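Local coordinates for protein R.Ecl18kI (Enterobacter cloacae, PDB 2GB7) that recognises the double-stranded sequence 5'-CCNGG-3' and cuts the DNA before its first C, acting as a type II restriction endonuclease, at residues L178-T183 / M204-L209; E191-V196 / Y222-V227. The protein carries 1 engineered substitution. One frame throughout, in Å; residues are numbered along the deposited sequence.

Overall arrangement
Both contacts reach the same sheet of the PDDEXK-type nuclease core, and their centres lie about 11 Å apart. Contact 1 pairs the parallel strands 177-181 and 204-207. Contact 2 sets helix 191-199, which links those two strands in the chain, against the turn that leads into the next strand, 226-230. Probable hydrogen bonds of Leu-206 N with Val-227 O (2.8 Å) and of Met-204 O with Val-227 N (2.9 Å) connect the two. Lys-182 of contact 1 also forms a salt bridge with Glu-191 of contact 2. Contact 1 holds backbone phosphates of the bound DNA directly at Thr-183; the nearest atom of contact 2 is about 4 Å from the nucleic acid.

Contact 1 (L178-T183 / M204-L209). With nucleotides of chain B.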
loop_
_atom_site.group_PDB
_atom_site.type_symbol
_atom_site.label_atom_id
_atom_site.label_comp_id
_atom_site.label_asym_id
_atom_site.label_seq_id
_atom_site.Cartn_x
_atom_site.Cartn_y
_atom_site.Cartn_z
ATOM N N LEU F 178 -18.809 10.857 -8.744
ATOM C CA LEU F 178 -17.924 9.714 -8.641
ATOM C C LEU F 178 -17.415 9.613 -7.234
ATOM O O LEU F 178 -17.030 10.616 -6.640
ATOM C CB LEU F 178 -16.695 9.876 -9.551
ATOM C CG LEU F 178 -16.995 10.062 -11.044
ATOM C CD1 LEU F 178 -15.691 10.223 -11.783
ATOM C CD2 LEU F 178 -17.793 8.902 -11.592
ATOM N N ILE F 179 -17.406 8.392 -6.733
ATOM C CA ILE F 179 -16.952 8.109 -5.370
ATOM C C ILE F 179 -15.874 7.040 -5.353
ATOM O O ILE F 179 -16.065 5.955 -5.923
ATOM C CB ILE F 179 -18.125 7.653 -4.477
ATOM C CG1 ILE F 179 -19.258 8.689 -4.507
ATOM C CG2 ILE F 179 -17.629 7.369 -3.037
ATOM C CD1 ILE F 179 -20.601 8.153 -3.963
ATOM N N SER F 180 -14.760 7.368 -4.703
ATOM C CA SER F 180 -13.667 6.405 -4.393
ATOM C C SER F 180 -13.639 6.195 -2.879
ATOM O O SER F 180 -14.219 7.003 -2.130
ATOM C CB SER F 180 -12.310 6.982 -4.830
ATOM O OG SER F 180 -11.254 6.057 -4.512
ATOM N N ALA F 181 -13.044 5.086 -2.436
ATOM C CA ALA F 181 -13.029 4.832 -1.000
ATOM C C ALA F 181 -11.681 4.210 -0.624
ATOM O O ALA F 181 -11.191 3.377 -1.355
ATOM C CB ALA F 181 -14.121 3.889 -0.668
ATOM N N LYS F 182 -11.121 4.658 0.499
ATOM C CA LYS F 182 -9.904 4.122 1.074
ATOM C C LYS F 182 -10.116 4.143 2.565
ATOM O O LYS F 182 -10.352 5.206 3.112
ATOM C CB LYS F 182 -8.702 5.018 0.712
ATOM C CG LYS F 182 -8.330 4.910 -0.765
ATOM C CD LYS F 182 -7.068 5.700 -1.062
ATOM C CE LYS F 182 -6.743 5.624 -2.575
ATOM N NZ LYS F 182 -6.636 4.215 -3.079
ATOM N N THR F 183 -10.034 2.990 3.227
ATOM C CA THR F 183 -10.305 2.948 4.659
ATOM C C THR F 183 -9.330 3.837 5.427
ATOM O O THR F 183 -9.738 4.565 6.337
ATOM C CB THR F 183 -10.245 1.506 5.189
ATOM O OG1 THR F 183 -8.993 0.915 4.815
ATOM C CG2 THR F 183 -11.415 0.695 4.642
ATOM N N MET F 204 -13.848 14.349 -7.554
ATOM C CA MET F 204 -14.075 13.009 -7.010
ATOM C C MET F 204 -14.228 13.111 -5.507
ATOM O O MET F 204 -13.493 13.843 -4.821
ATOM C CB MET F 204 -12.936 12.026 -7.368
ATOM C CG MET F 204 -13.341 10.506 -7.373
ATOM S SD MET F 204 -11.974 9.405 -7.635
ATOM C CE MET F 204 -11.078 10.230 -8.944
ATOM N N TYR F 205 -15.156 12.334 -5.001
ATOM C CA TYR F 205 -15.324 12.256 -3.545
ATOM C C TYR F 205 -14.516 11.061 -3.102
ATOM O O TYR F 205 -14.638 9.986 -3.689
ATOM C CB TYR F 205 -16.786 12.026 -3.208
ATOM C CG TYR F 205 -17.609 13.269 -3.537
ATOM C CD1 TYR F 205 -17.982 14.141 -2.533
ATOM C CD2 TYR F 205 -17.930 13.567 -4.859
ATOM C CE1 TYR F 205 -18.714 15.293 -2.818
ATOM C CE2 TYR F 205 -18.603 14.717 -5.169
ATOM C CZ TYR F 205 -19.009 15.570 -4.136
ATOM O OH TYR F 205 -19.738 16.703 -4.431
ATOM N N LEU F 206 -13.721 11.254 -2.050
ATOM C CA LEU F 206 -12.833 10.211 -1.503
ATOM C C LEU F 206 -13.296 9.890 -0.107
ATOM O O LEU F 206 -13.029 10.642 0.846
ATOM C CB LEU F 206 -11.388 10.695 -1.491
ATOM C CG LEU F 206 -10.387 9.760 -0.793
ATOM C CD1 LEU F 206 -10.449 8.419 -1.496
ATOM C CD2 LEU F 206 -8.937 10.339 -0.792
ATOM N N ALA F 207 -14.039 8.800 -0.006
ATOM C CA ALA F 207 -14.590 8.381 1.288
ATOM C C ALA F 207 -13.504 7.720 2.114
ATOM O O ALA F 207 -12.816 6.839 1.603
ATOM C CB ALA F 207 -15.687 7.383 1.063
ATOM N N THR F 208 -13.410 8.056 3.406
ATOM C CA THR F 208 -12.371 7.412 4.255
ATOM C C THR F 208 -12.795 7.336 5.693
ATOM O O THR F 208 -13.686 8.060 6.104
ATOM C CB THR F 208 -10.996 8.175 4.164
ATOM O OG1 THR F 208 -9.956 7.405 4.794
ATOM C CG2 THR F 208 -11.070 9.532 4.848
ATOM N N LEU F 209 -12.177 6.421 6.448
ATOM C CA LEU F 209 -12.362 6.360 7.886
ATOM C C LEU F 209 -11.156 6.910 8.646
ATOM O O LEU F 209 -11.156 6.946 9.878
ATOM C CB LEU F 209 -12.632 4.904 8.301
ATOM C CG LEU F 209 -13.953 4.396 7.729
ATOM C CD1 LEU F 209 -14.233 2.969 8.090
ATOM C CD2 LEU F 209 -15.145 5.290 8.137
ATOM P P DC B 4 -8.484 0.390 0.780
ATOM O OP1 DC B 4 -9.680 0.831 1.537
ATOM O OP2 DC B 4 -7.760 1.356 -0.092
ATOM O "O5'" DC B 4 -7.425 -0.227 1.796
ATOM C "C5'" DC B 4 -7.789 -1.290 2.665
ATOM C "C4'" DC B 4 -6.588 -1.732 3.467
ATOM O "O4'" DC B 4 -5.608 -2.307 2.570
ATOM C "C3'" DC B 4 -5.876 -0.611 4.227
ATOM O "O3'" DC B 4 -5.432 -1.086 5.501
ATOM C "C2'" DC B 4 -4.676 -0.301 3.349
ATOM C "C1'" DC B 4 -4.358 -1.656 2.736
ATOM N N1 DC B 4 -3.713 -1.569 1.418
ATOM C C2 DC B 4 -2.577 -2.356 1.154
ATOM O O2 DC B 4 -2.194 -3.175 2.003
ATOM N N3 DC B 4 -1.933 -2.205 -0.024
ATOM C C4 DC B 4 -2.382 -1.323 -0.926
ATOM N N4 DC B 4 -1.674 -1.166 -2.051
ATOM C C5 DC B 4 -3.563 -0.554 -0.707
ATOM C C6 DC B 4 -4.190 -0.709 0.468
ATOM P P DT B 5 -6.318 -0.801 6.804
ATOM O OP1 DT B 5 -6.961 0.525 6.638
ATOM O OP2 DT B 5 -5.459 -1.055 7.987
ATOM O "O5'" DT B 5 -7.461 -1.911 6.752
ATOM C "C5'" DT B 5 -7.171 -3.294 6.977
ATOM C "C4'" DT B 5 -7.074 -3.564 8.460
ATOM O "O4'" DT B 5 -8.261 -3.095 9.146
ATOM C "C3'" DT B 5 -6.893 -5.030 8.873
ATOM O "O3'" DT B 5 -5.888 -5.096 9.890
ATOM C "C2'" DT B 5 -8.240 -5.386 9.489
ATOM C "C1'" DT B 5 -8.619 -4.059 10.117
ATOM N N1 DT B 5 -10.036 -3.850 10.477
ATOM C C2 DT B 5 -10.294 -3.289 11.709
ATOM O O2 DT B 5 -9.414 -3.000 12.504
ATOM N N3 DT B 5 -11.622 -3.088 11.979
ATOM C C4 DT B 5 -12.694 -3.393 11.162
ATOM O O4 DT B 5 -13.837 -3.141 11.535
ATOM C C5 DT B 5 -12.351 -3.998 9.892
ATOM C C7 DT B 5 -13.446 -4.380 8.949
ATOM C C6 DT B 5 -11.054 -4.192 9.618
#
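Ser-180 is bonded to the neighbouring strand through both its own N and O: N gives a nearly straight bond to Tyr-205 O (2.8 Å, 172° at the hydrogen), and O accepts Ala-207 N at 2.8 Å. Tyr-205 N to Leu-178 O and Lys-182 N to Ala-207 O complete the parallel ladder. Thr-208 OG1, anti to its own backbone N (chi1 -170°), donates to Lys-182 O at 2.8 Å and is hydrogen-bonded to Asp-210 N. Leu-209 N reaches Thr-183 O at 3.1 Å in a more bent bond. These are the two parallel strands of a beta-alpha-beta unit in the PDDEXK core, and segment 178-183 runs up to the DNA. There Thr-183 N binds OP1 of DC4 in chain B (2.8 Å), and its OG1 donates to OP1 of DT5, gripping two successive phosphates. Lys-182 NZ forms a salt bridge with Glu-191 OE1, and Ser-180 OG a hydrogen bond with Leu-158 O. On the face of Ser-180 and Leu-206, Met-204 SD rests on Ser-180 CB (3.7 Å). On the other face Ala-181 CB meets Ala-207 CB, with Leu-128 of helix 102-134 covering both, and the Tyr-205 ring brings its CD2 edge to Leu-178 O (3.6 Å).

Contact 2 (E191-V196 / Y222-V227); sequences EVPEEV and YEANVV
Where helix 215-223 ends and the chain turns into strand 226-230, Ala-224 and Val-226 settle against Val-192, Pro-193 and Val-196 of helix 191-199. The turn is a Schellman motif: Asn-225 leaves the helix with positive phi (59°), and its N bonds back to Tyr-222 O. That reversal carries the chain from the helix straight into the strand and turns both Ala-224 and Val-226 toward the opposing helix. No hydrogen bond joins the two segments; they meet mainly through apolar side chains. Ala-224 CB sits on the Pro-193 ring, 3.8 Å from CB and equally far from CG. Pro-193 lies in the first turn of its helix, where the missing N-H breaks no bond within the helix. Val-226 spreads both methyls over Val-192 CG1: CG2 comes to 3.7 Å and CG1 to 3.8 Å from that one carbon, the side chains meeting at a slant. In the PDDEXK core, helix 191-199 is the crossover between parallel strands 177-181 and 204-207, and here it reaches past strand 204-207 to the next strand of the sheet. Val-196, one turn further along from Val-192, divides its two branches. CG1, anti to the backbone N (chi1 168°), touches Ala-224 O at 3.6 Å, and CG2 lies 3.9 Å from Val-226 CG2. Met-204 and Leu-206 of strand 204-207 extend the same apolar layer: both touch Val-192, and Leu-206 also touches Val-226. Leu-221 adds to it beside Pro-193 and Val-226. The second subunit comes close here as well, with Pro-193 packing on Glu-194 of that other chain.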
loop_
_atom_site.group_PDB
_atom_site.type_symbol
_atom_site.label_atom_id
_atom_site.label_comp_id
_atom_site.label_asym_id
_atom_site.label_seq_id
_atom_site.Cartn_x
_atom_site.Cartn_y
_atom_site.Cartn_z
ATOM N N GLU F 191 -2.766 8.390 -5.195
ATOM C CA GLU F 191 -3.308 7.661 -6.361
ATOM C C GLU F 191 -4.510 8.384 -6.946
ATOM O O GLU F 191 -4.801 8.248 -8.134
ATOM C CB GLU F 191 -3.715 6.250 -5.951
ATOM C CG GLU F 191 -2.493 5.437 -5.423
ATOM C CD GLU F 191 -2.877 4.108 -4.786
ATOM O OE1 GLU F 191 -4.106 3.828 -4.700
ATOM O OE2 GLU F 191 -1.937 3.354 -4.339
ATOM N N VAL F 192 -5.226 9.112 -6.091
ATOM C CA VAL F 192 -6.515 9.687 -6.498
ATOM C C VAL F 192 -6.327 10.857 -7.486
ATOM O O VAL F 192 -6.921 10.792 -8.548
ATOM C CB VAL F 192 -7.414 10.028 -5.284
ATOM C CG1 VAL F 192 -8.770 10.459 -5.766
ATOM C CG2 VAL F 192 -7.575 8.778 -4.389
ATOM N N PRO F 193 -5.483 11.869 -7.162
ATOM C CA PRO F 193 -5.221 12.911 -8.162
ATOM C C PRO F 193 -4.649 12.342 -9.452
ATOM O O PRO F 193 -4.924 12.838 -10.520
ATOM C CB PRO F 193 -4.180 13.802 -7.473
ATOM C CG PRO F 193 -4.478 13.708 -6.051
ATOM C CD PRO F 193 -4.759 12.185 -5.919
ATOM N N GLU F 194 -3.852 11.281 -9.361
ATOM C CA GLU F 194 -3.337 10.693 -10.589
ATOM C C GLU F 194 -4.473 10.239 -11.488
ATOM O O GLU F 194 -4.473 10.531 -12.694
ATOM C CB GLU F 194 -2.365 9.535 -10.264
ATOM C CG GLU F 194 -1.765 8.948 -11.556
ATOM C CD GLU F 194 -2.644 7.959 -12.280
ATOM O OE1 GLU F 194 -3.468 7.263 -11.634
ATOM O OE2 GLU F 194 -2.470 7.843 -13.530
ATOM N N GLU F 195 -5.477 9.589 -10.912
ATOM C CA GLU F 195 -6.591 9.103 -11.705
ATOM C C GLU F 195 -7.507 10.236 -12.164
ATOM O O GLU F 195 -7.950 10.228 -13.309
ATOM C CB GLU F 195 -7.353 8.001 -10.974
ATOM C CG GLU F 195 -6.516 6.716 -10.951
ATOM C CD GLU F 195 -6.347 6.160 -12.369
ATOM O OE1 GLU F 195 -7.357 5.701 -12.941
ATOM O OE2 GLU F 195 -5.232 6.199 -12.929
ATOM N N VAL F 196 -7.701 11.233 -11.307
ATOM C CA VAL F 196 -8.504 12.410 -11.691
ATOM C C VAL F 196 -7.876 13.102 -12.875
ATOM O O VAL F 196 -8.539 13.384 -13.894
ATOM C CB VAL F 196 -8.647 13.346 -10.502
ATOM C CG1 VAL F 196 -9.216 14.719 -10.918
ATOM C CG2 VAL F 196 -9.609 12.736 -9.527
ATOM N N TYR F 222 -7.483 19.181 -2.459
ATOM C CA TYR F 222 -8.371 20.293 -2.825
ATOM C C TYR F 222 -7.995 20.881 -4.174
ATOM O O TYR F 222 -8.883 21.130 -5.019
ATOM C CB TYR F 222 -8.318 21.350 -1.727
ATOM C CG TYR F 222 -9.169 22.560 -1.997
ATOM C CD1 TYR F 222 -10.534 22.538 -1.712
ATOM C CD2 TYR F 222 -8.607 23.704 -2.530
ATOM C CE1 TYR F 222 -11.326 23.653 -1.947
ATOM C CE2 TYR F 222 -9.390 24.839 -2.752
ATOM C CZ TYR F 222 -10.737 24.789 -2.469
ATOM O OH TYR F 222 -11.487 25.923 -2.705
ATOM N N GLU F 223 -6.700 21.088 -4.383
ATOM C CA GLU F 223 -6.247 21.671 -5.658
ATOM C C GLU F 223 -6.518 20.702 -6.794
ATOM O O GLU F 223 -6.693 21.117 -7.958
ATOM C CB GLU F 223 -4.755 21.968 -5.572
ATOM C CG GLU F 223 -4.186 22.770 -6.786
ATOM C CD GLU F 223 -3.878 21.920 -8.016
ATOM O OE1 GLU F 223 -3.528 20.719 -7.857
ATOM O OE2 GLU F 223 -4.005 22.458 -9.149
ATOM N N ALA F 224 -6.525 19.404 -6.461
ATOM C CA ALA F 224 -6.807 18.329 -7.410
ATOM C C ALA F 224 -8.294 18.030 -7.588
ATOM O O ALA F 224 -8.658 17.125 -8.358
ATOM C CB ALA F 224 -6.023 17.050 -7.017
ATOM N N ASN F 225 -9.149 18.824 -6.925
ATOM C CA ASN F 225 -10.595 18.633 -6.942
ATOM C C ASN F 225 -11.012 17.253 -6.422
ATOM O O ASN F 225 -11.971 16.644 -6.898
ATOM C CB ASN F 225 -11.146 18.920 -8.330
ATOM C CG ASN F 225 -10.919 20.345 -8.713
ATOM O OD1 ASN F 225 -11.467 21.260 -8.097
ATOM N ND2 ASN F 225 -10.135 20.548 -9.737
ATOM N N VAL F 226 -10.315 16.812 -5.395
ATOM C CA VAL F 226 -10.690 15.613 -4.658
ATOM C C VAL F 226 -11.117 16.076 -3.277
ATOM O O VAL F 226 -10.381 16.819 -2.624
ATOM C CB VAL F 226 -9.496 14.650 -4.525
ATOM C CG1 VAL F 226 -9.876 13.465 -3.664
ATOM C CG2 VAL F 226 -9.064 14.138 -5.899
ATOM N N VAL F 227 -12.314 15.678 -2.863
ATOM C CA VAL F 227 -12.823 16.101 -1.556
ATOM C C VAL F 227 -12.917 14.904 -0.657
ATOM O O VAL F 227 -13.525 13.910 -1.037
ATOM C CB VAL F 227 -14.227 16.724 -1.671
ATOM C CG1 VAL F 227 -14.640 17.251 -0.329
ATOM C CG2 VAL F 227 -14.192 17.861 -2.661
#